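Local coordinates for cycloalternan-forming enzyme (Listeria monocytogenes serovar 1/2a, PDB 5F7U), which is a multidomain member of glycoside hydrolase family 31, with a TIM-barrel domain and a carbohydrate-binding module, that binds glycans in several pockets, at residues S498-N503 with G539-G544; T269-E274 with S585-S590; Y477-G482 with P492-A497. The protein carries 1 engineered substitution. All blocks are in the same frame, centred on the assembly; numbering follows the deposited sequence.

Contact 1: S498-N503 with G539-G544; sequences SQWFGN and GEMVWG. With GLC (alpha-D-glucopyranose), chain F.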
# COMPACT_ATOMS: atom_id res chain seq x y z
N SER A 498 0.88 28.66 12.30
CA SER A 498 1.67 27.68 13.04
C SER A 498 2.10 26.44 12.24
O SER A 498 2.92 25.66 12.70
CB SER A 498 0.89 27.25 14.29
OG SER A 498 -0.24 26.46 13.93
N GLN A 499 1.56 26.27 11.03
CA GLN A 499 1.76 25.05 10.27
C GLN A 499 2.93 25.14 9.31
O GLN A 499 3.54 26.21 9.16
CB GLN A 499 0.48 24.66 9.51
CG GLN A 499 -0.77 24.63 10.37
CD GLN A 499 -0.72 23.59 11.46
OE1 GLN A 499 -0.12 22.52 11.31
NE2 GLN A 499 -1.35 23.89 12.58
N TRP A 500 3.25 24.01 8.67
CA TRP A 500 4.28 23.95 7.65
C TRP A 500 3.87 24.88 6.52
O TRP A 500 2.73 24.80 6.04
CB TRP A 500 4.44 22.51 7.16
CG TRP A 500 5.67 22.28 6.33
CD1 TRP A 500 6.92 22.83 6.52
CD2 TRP A 500 5.78 21.42 5.19
NE1 TRP A 500 7.79 22.36 5.56
CE2 TRP A 500 7.12 21.49 4.73
CE3 TRP A 500 4.88 20.57 4.52
CZ2 TRP A 500 7.58 20.75 3.63
CZ3 TRP A 500 5.33 19.85 3.41
CH2 TRP A 500 6.68 19.95 2.98
N PHE A 501 4.76 25.80 6.14
CA PHE A 501 4.45 26.85 5.15
C PHE A 501 3.30 27.78 5.59
O PHE A 501 2.61 28.38 4.75
CB PHE A 501 4.24 26.29 3.73
CG PHE A 501 5.51 25.91 3.02
CD1 PHE A 501 6.24 26.88 2.31
CD2 PHE A 501 5.98 24.59 3.03
CE1 PHE A 501 7.42 26.53 1.63
CE2 PHE A 501 7.16 24.24 2.36
CZ PHE A 501 7.87 25.21 1.66
N GLY A 502 3.13 27.94 6.91
CA GLY A 502 2.23 28.94 7.49
C GLY A 502 2.35 30.29 6.82
O GLY A 502 3.46 30.73 6.48
N ASN A 503 1.20 30.93 6.61
CA ASN A 503 1.04 32.21 5.89
C ASN A 503 1.19 32.10 4.36
O ASN A 503 0.95 33.08 3.65
CB ASN A 503 1.94 33.32 6.46
CG ASN A 503 1.53 34.70 5.98
OD1 ASN A 503 0.40 35.15 6.22
ND2 ASN A 503 2.43 35.38 5.28
N GLY A 539 0.29 19.04 0.94
CA GLY A 539 -1.09 18.93 0.48
C GLY A 539 -2.08 18.85 1.62
O GLY A 539 -3.29 19.03 1.39
N GLU A 540 -1.59 18.60 2.84
CA GLU A 540 -2.47 18.48 4.03
C GLU A 540 -2.67 19.86 4.66
O GLU A 540 -2.50 20.04 5.87
CB GLU A 540 -1.86 17.51 5.07
CG GLU A 540 -1.28 16.21 4.48
CD GLU A 540 0.18 16.31 4.03
OE1 GLU A 540 0.79 15.27 3.72
OE2 GLU A 540 0.76 17.42 4.01
N MET A 541 -3.03 20.84 3.84
CA MET A 541 -2.86 22.23 4.18
C MET A 541 -4.16 23.04 4.12
O MET A 541 -4.12 24.25 4.31
CB MET A 541 -1.82 22.85 3.24
CG MET A 541 -0.43 22.31 3.47
SD MET A 541 0.57 22.50 1.99
CE MET A 541 2.18 22.15 2.69
N VAL A 542 -5.28 22.37 3.89
CA VAL A 542 -6.59 23.06 3.84
C VAL A 542 -7.25 23.02 5.21
O VAL A 542 -7.72 21.97 5.67
CB VAL A 542 -7.53 22.44 2.77
CG1 VAL A 542 -8.93 23.06 2.86
CG2 VAL A 542 -6.96 22.63 1.38
N TRP A 543 -7.32 24.19 5.84
CA TRP A 543 -8.09 24.37 7.07
C TRP A 543 -9.17 25.43 6.85
O TRP A 543 -9.16 26.15 5.84
CB TRP A 543 -7.15 24.81 8.20
CG TRP A 543 -6.40 23.68 8.89
CD1 TRP A 543 -6.87 22.89 9.91
CD2 TRP A 543 -5.06 23.24 8.63
NE1 TRP A 543 -5.91 21.99 10.30
CE2 TRP A 543 -4.79 22.19 9.54
CE3 TRP A 543 -4.07 23.64 7.72
CZ2 TRP A 543 -3.56 21.52 9.57
CZ3 TRP A 543 -2.86 22.99 7.74
CH2 TRP A 543 -2.60 21.94 8.67
N GLY A 544 -10.06 25.55 7.82
CA GLY A 544 -11.04 26.64 7.88
C GLY A 544 -12.31 26.20 7.19
O GLY A 544 -12.28 25.75 6.05
C1 GLC F . 8.42 19.20 8.81
C2 GLC F . 7.36 19.16 7.71
C3 GLC F . 7.54 17.92 6.81
C4 GLC F . 8.94 17.90 6.18
C5 GLC F . 9.96 17.97 7.34
C6 GLC F . 11.41 18.06 6.87
O1 GLC F . 8.17 18.18 9.79
O2 GLC F . 6.07 19.13 8.30
O3 GLC F . 6.51 17.92 5.82
O4 GLC F . 9.17 16.68 5.43
O5 GLC F . 9.75 19.05 8.27
O6 GLC F . 11.93 16.76 7.13
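Gln499 lies over one face of the Trp543 indole, with its CG 4.1 Å from the centroid of the Trp543 six-membered ring and 29° off the ring normal, a CH-pi contact. The bend of the glutamine chain at chi2 (-64°) carries the amide past the rim at Trp543 CH2, its plane 37° from that of the ring; Gln499 OE1 lies 3.7 Å from Trp543 CH2. A long residue suits this place because its methylenes can pack on the indole while the amide at its end suits a partly exposed site. The Trp500 ring is covered on both faces. O3 of glucopyranose F stands 3.2 Å above one face of Trp500, displaced toward the rim, and Phe501 CD2 lies 3.7 Å from the plane on the opposite face, over the ring centre. Trp500 CZ2 in turn meets the Phe501 ring at its edge. Met541 reaches the benzene half of Trp500 with its methyl, CE approaching Trp500 CE3 obliquely to 3.6 Å; beyond CG its chain is extended, which carries CE that far. Its sulfur also accepts a weak bond from Gly539 N. The loop 498-503 makes a type II beta turn from Gln499 to Gly502, closed by Gly502 N to Gln499 O at 2.9 Å. The polar edge of Trp543 is satisfied elsewhere, NE1 bonding to Asp16, and its ring makes a cation-pi contact with Arg559. Trp500 belongs to the glycan pocket. The contact between the loops rests mainly on apolar and CH-pi interactions, so the indole that faces the sugar is probably held mainly by packing, with Phe501 behind it and the Met541 methyl beside it; Arg586 and Trp456 also touch it.

Contact 2: T269-E274 with S585-S590; sequences TYVYNE and SRSGTS. With GLC (alpha-D-glucopyranose), chain F; GLC (alpha-D-glucopyranose), chain B.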
# COMPACT_ATOMS: atom_id res chain seq x y z
N THR A 269 -11.28 9.46 8.79
CA THR A 269 -10.94 9.71 7.41
C THR A 269 -10.59 11.19 7.30
O THR A 269 -11.43 12.05 7.06
CB THR A 269 -12.09 9.35 6.45
OG1 THR A 269 -12.61 8.06 6.80
CG2 THR A 269 -11.56 9.30 4.99
N TYR A 270 -9.32 11.48 7.53
CA TYR A 270 -8.88 12.87 7.69
C TYR A 270 -7.40 12.91 7.37
O TYR A 270 -6.57 12.35 8.12
CB TYR A 270 -9.09 13.29 9.15
CG TYR A 270 -8.87 14.75 9.44
CD1 TYR A 270 -9.85 15.72 9.09
CD2 TYR A 270 -7.72 15.18 10.12
CE1 TYR A 270 -9.67 17.06 9.39
CE2 TYR A 270 -7.53 16.52 10.42
CZ TYR A 270 -8.50 17.45 10.05
OH TYR A 270 -8.29 18.78 10.38
N VAL A 271 -7.04 13.59 6.30
CA VAL A 271 -5.62 13.71 5.95
C VAL A 271 -4.92 14.65 6.93
O VAL A 271 -5.48 15.68 7.34
CB VAL A 271 -5.39 14.18 4.48
CG1 VAL A 271 -6.02 13.18 3.49
CG2 VAL A 271 -5.87 15.61 4.24
N TYR A 272 -3.70 14.29 7.32
CA TYR A 272 -2.97 15.10 8.28
C TYR A 272 -1.48 14.89 8.12
O TYR A 272 -1.05 13.78 7.82
CB TYR A 272 -3.44 14.78 9.71
CG TYR A 272 -3.05 15.83 10.72
CD1 TYR A 272 -3.85 16.97 10.93
CD2 TYR A 272 -1.90 15.67 11.46
CE1 TYR A 272 -3.47 17.93 11.88
CE2 TYR A 272 -1.50 16.62 12.38
CZ TYR A 272 -2.28 17.73 12.59
OH TYR A 272 -1.81 18.62 13.54
N ASN A 273 -0.73 15.97 8.29
CA ASN A 273 0.74 15.88 8.28
C ASN A 273 1.26 15.68 9.72
O ASN A 273 1.46 16.66 10.46
CB ASN A 273 1.36 17.13 7.60
CG ASN A 273 2.88 17.17 7.74
OD1 ASN A 273 3.50 16.16 8.02
ND2 ASN A 273 3.49 18.35 7.58
N GLU A 274 1.44 14.41 10.11
CA GLU A 274 1.94 14.05 11.46
C GLU A 274 3.35 13.52 11.36
O GLU A 274 3.57 12.46 10.78
CB GLU A 274 1.03 13.00 12.15
CG GLU A 274 1.44 12.68 13.60
CD GLU A 274 1.28 13.88 14.54
OE1 GLU A 274 0.50 14.80 14.23
OE2 GLU A 274 1.97 13.93 15.59
N SER A 585 4.65 11.07 -4.12
CA SER A 585 3.83 11.94 -3.24
C SER A 585 3.50 11.24 -1.93
O SER A 585 3.75 10.04 -1.81
CB SER A 585 2.52 12.30 -3.93
OG SER A 585 2.77 12.83 -5.22
N ARG A 586 2.97 11.97 -0.95
CA ARG A 586 2.62 11.32 0.32
C ARG A 586 1.16 11.38 0.72
O ARG A 586 0.70 10.52 1.48
CB ARG A 586 3.49 11.80 1.48
CG ARG A 586 3.28 13.25 1.83
CD ARG A 586 4.07 13.63 3.07
NE ARG A 586 3.54 14.90 3.52
CZ ARG A 586 4.18 15.78 4.28
NH1 ARG A 586 5.44 15.55 4.70
NH2 ARG A 586 3.55 16.90 4.63
N SER A 587 0.42 12.37 0.19
CA SER A 587 -0.92 12.66 0.70
C SER A 587 -1.99 12.42 -0.33
O SER A 587 -1.77 12.66 -1.52
CB SER A 587 -1.02 14.11 1.16
OG SER A 587 -2.27 14.31 1.81
N GLY A 588 -3.17 11.99 0.12
CA GLY A 588 -4.30 11.90 -0.80
C GLY A 588 -5.50 11.19 -0.22
O GLY A 588 -5.52 10.83 0.96
N THR A 589 -6.53 11.03 -1.05
CA THR A 589 -7.72 10.30 -0.63
C THR A 589 -8.12 9.32 -1.75
O THR A 589 -7.28 8.97 -2.58
CB THR A 589 -8.84 11.26 -0.16
OG1 THR A 589 -9.88 10.49 0.46
CG2 THR A 589 -9.37 12.08 -1.32
N SER A 590 -9.36 8.84 -1.75
CA SER A 590 -9.82 7.95 -2.84
C SER A 590 -9.51 8.57 -4.21
O SER A 590 -9.74 9.77 -4.43
CB SER A 590 -11.32 7.72 -2.74
OG SER A 590 -12.02 8.93 -2.92
C1 GLC F . 8.42 19.20 8.81
C2 GLC F . 7.36 19.16 7.71
C3 GLC F . 7.54 17.92 6.81
C4 GLC F . 8.94 17.90 6.18
C5 GLC F . 9.96 17.97 7.34
C6 GLC F . 11.41 18.06 6.87
O1 GLC F . 8.17 18.18 9.79
O2 GLC F . 6.07 19.13 8.30
O3 GLC F . 6.51 17.92 5.82
O4 GLC F . 9.17 16.68 5.43
O5 GLC F . 9.75 19.05 8.27
O6 GLC F . 11.93 16.76 7.13
C1 GLC B . 8.97 16.75 4.00
C2 GLC B . 9.11 15.34 3.38
C3 GLC B . 10.56 14.81 3.41
C4 GLC B . 11.52 15.84 2.79
C5 GLC B . 11.24 17.26 3.31
C6 GLC B . 12.05 18.33 2.60
O2 GLC B . 8.14 14.45 3.95
O3 GLC B . 10.68 13.57 2.68
O4 GLC B . 12.88 15.48 3.09
O5 GLC B . 9.84 17.63 3.25
O6 GLC B . 11.81 19.55 3.33
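In the glycan pocket, Asn273 from the galactose mutarotase-like region meets Arg586, which sits just beyond the fifth strand of the TIM barrel. Asn273 CG lies 3.2 Å from Arg586 NH2, and the amide lies above the NH2 side of the guanidinium with the two planes 42° apart. The same amide also borders O2 of glucopyranose F. Arginine suits the place because its flat head presents several N-H groups in one plane to the sugars, whose hydroxyls come to its edge. Arg586 NH1 gives its clearest bond to O3 of glucopyranose F, at 2.8 Å with an N-H...O angle of 157°. A weak bond from Arg586 NH1 reaches O2 of glucopyranose B at 3.0 Å, and another weak one runs from Arg586 NH2 to O3 of glucopyranose F at 3.3 Å. NH1 therefore spans both rings. The chain that carries the head leaves the backbone with CG between N and the carbonyl carbon (chi1 66°), then runs extended as far as NE. There NE makes a salt bridge with Glu540 OE1, which probably restricts rotation of the head. In a TIM barrel the loops after the C-terminal ends of the strands surround the pocket, and here a loop of another domain joins them: the touching parts of 269-274 and 585-590 run nearly antiparallel. Behind the pocket, Val271 points at the barrel loop; its CG1 lies 3.5 Å from Gly588 O, and its CB 4.1 Å from Ser587 OG. The branched valine fills this buried spot, while Gly588, extended and without a side chain, presents bare backbone to it. Ser587 OG bonds to Tyr285 O, and the backbone of Val271 is held by Arg559 and Asn560 of helix 555-577.

Contact 3: Y477-G482 with P492-A497; sequences YMISQG and PYRVPA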
# COMPACT_ATOMS: atom_id res chain seq x y z
N TYR A 477 0.09 38.67 -8.63
CA TYR A 477 -0.64 38.09 -9.76
C TYR A 477 -1.64 37.02 -9.33
O TYR A 477 -2.81 37.05 -9.74
CB TYR A 477 0.34 37.52 -10.80
CG TYR A 477 -0.34 36.96 -12.04
CD1 TYR A 477 -0.97 37.82 -12.96
CD2 TYR A 477 -0.36 35.59 -12.30
CE1 TYR A 477 -1.59 37.31 -14.10
CE2 TYR A 477 -0.98 35.07 -13.43
CZ TYR A 477 -1.60 35.94 -14.33
OH TYR A 477 -2.21 35.46 -15.46
N MET A 478 -1.17 36.08 -8.51
CA MET A 478 -1.98 34.99 -8.01
C MET A 478 -3.25 35.49 -7.32
O MET A 478 -4.34 35.00 -7.60
CB MET A 478 -1.14 34.14 -7.06
CG MET A 478 -1.78 32.85 -6.61
SD MET A 478 -0.59 32.05 -5.51
CE MET A 478 -1.51 30.57 -5.10
N ILE A 479 -3.10 36.47 -6.44
CA ILE A 479 -4.23 37.08 -5.73
C ILE A 479 -5.19 37.79 -6.69
O ILE A 479 -6.39 37.52 -6.66
CB ILE A 479 -3.74 38.01 -4.59
CG1 ILE A 479 -2.99 37.18 -3.54
CG2 ILE A 479 -4.92 38.74 -3.95
CD1 ILE A 479 -2.18 38.01 -2.56
N SER A 480 -4.65 38.66 -7.57
CA SER A 480 -5.49 39.43 -8.51
C SER A 480 -6.30 38.54 -9.47
O SER A 480 -7.41 38.91 -9.87
CB SER A 480 -4.66 40.46 -9.28
OG SER A 480 -3.91 39.83 -10.32
N GLN A 481 -5.76 37.37 -9.82
CA GLN A 481 -6.42 36.43 -10.72
C GLN A 481 -7.44 35.52 -10.04
O GLN A 481 -8.20 34.83 -10.72
CB GLN A 481 -5.39 35.57 -11.47
CG GLN A 481 -4.54 36.34 -12.46
CD GLN A 481 -5.38 37.22 -13.38
OE1 GLN A 481 -6.07 36.72 -14.25
NE2 GLN A 481 -5.32 38.55 -13.16
N GLY A 482 -7.44 35.51 -8.72
CA GLY A 482 -8.27 34.59 -7.94
C GLY A 482 -7.78 33.17 -8.08
O GLY A 482 -8.58 32.24 -8.10
N PRO A 492 -7.32 36.13 -0.11
CA PRO A 492 -6.72 34.82 -0.39
C PRO A 492 -6.56 33.97 0.87
O PRO A 492 -6.24 34.49 1.96
CB PRO A 492 -5.35 35.18 -0.96
CG PRO A 492 -5.08 36.56 -0.46
CD PRO A 492 -6.41 37.22 -0.50
N TYR A 493 -6.84 32.68 0.73
CA TYR A 493 -6.65 31.73 1.82
C TYR A 493 -5.16 31.52 2.05
O TYR A 493 -4.42 31.23 1.11
CB TYR A 493 -7.32 30.38 1.54
CG TYR A 493 -6.85 29.30 2.48
CD1 TYR A 493 -7.32 29.26 3.80
CD2 TYR A 493 -5.92 28.35 2.07
CE1 TYR A 493 -6.87 28.29 4.69
CE2 TYR A 493 -5.46 27.37 2.96
CZ TYR A 493 -5.94 27.35 4.26
OH TYR A 493 -5.51 26.39 5.13
N ARG A 494 -4.74 31.67 3.31
CA ARG A 494 -3.37 31.33 3.71
C ARG A 494 -3.35 30.18 4.71
O ARG A 494 -4.24 30.08 5.54
CB ARG A 494 -2.65 32.53 4.30
CG ARG A 494 -2.54 33.71 3.34
CD ARG A 494 -2.08 34.98 4.04
NE ARG A 494 -1.97 36.07 3.07
CZ ARG A 494 -0.86 36.37 2.39
NH1 ARG A 494 0.25 35.68 2.57
NH2 ARG A 494 -0.88 37.36 1.51
N VAL A 495 -2.33 29.33 4.61
CA VAL A 495 -2.09 28.24 5.57
C VAL A 495 -1.96 28.84 6.99
O VAL A 495 -1.25 29.85 7.17
CB VAL A 495 -0.80 27.47 5.19
CG1 VAL A 495 -0.44 26.42 6.23
CG2 VAL A 495 -0.96 26.80 3.83
N PRO A 496 -2.64 28.25 8.00
CA PRO A 496 -2.56 28.79 9.37
C PRO A 496 -1.12 28.98 9.83
O PRO A 496 -0.26 28.15 9.53
CB PRO A 496 -3.25 27.70 10.21
CG PRO A 496 -4.24 27.10 9.26
CD PRO A 496 -3.51 27.05 7.94
N ALA A 497 -0.87 30.09 10.55
CA ALA A 497 0.48 30.59 10.83
C ALA A 497 1.43 29.57 11.49
O ALA A 497 2.64 29.57 11.22
CB ALA A 497 0.40 31.89 11.63
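Ile479 and Pro492 bring their CA atoms to 6.3 Å where the last turn of helix 469-481 meets the returning loop 492-497. Ile479 CG1 packs against Pro492 CG at 3.8 Å, and its CD1 comes to 3.9 Å from the same Pro492 CG, while Ile479 CG2 faces Pro492 CD at 4.1 Å. The isoleucine thus straddles one edge of the pyrrolidine with both branches. With CG1 anti to the carbonyl carbon (chi1 -63°) and CG2 anti to N, neither branch takes the position between the two. The rigid proline ring offers a compact apolar surface that suits a partly exposed site. Farther along, Ile479 CD1 lies 4.3 Å from Arg494 NH2, an oblique approach to the guanidinium, whose charge is met by salt bridges to Asp463 and Glu475; NH1 also bonds to Asn503 O. At the helix end, Tyr477 O accepts from both Gln481 N and Ser480 OG, and Gly482 N bonds to Ile479 O at 3.1 Å. Gly482 has positive phi, 70°, which glycine adopts easily. This is a Schellman motif, a common C-terminal cap of a helix, here with the following loop folded back onto the final turn.

Overall arrangement
Along the chain, contact 3 closes before contact 1 opens, and both are nested inside the long loop closed by contact 2. Contacts 1 and 3 lie wholly in the TIM-barrel region, with centres 12 Å apart, and are joined by probable hydrogen bonds of Met541 O with Tyr493 OH and of Asn503 N with Val495 O. Contact 2, its centre 13 Å from that of contact 1, links that region to the galactose mutarotase-like one. Contacts 1 and 2 share a salt bridge, and both touch glucopyranose F. Contacts 2 and 3 do not touch, their centres being 22 Å apart. The series thus runs from a surface helix end to the buried sugar pocket.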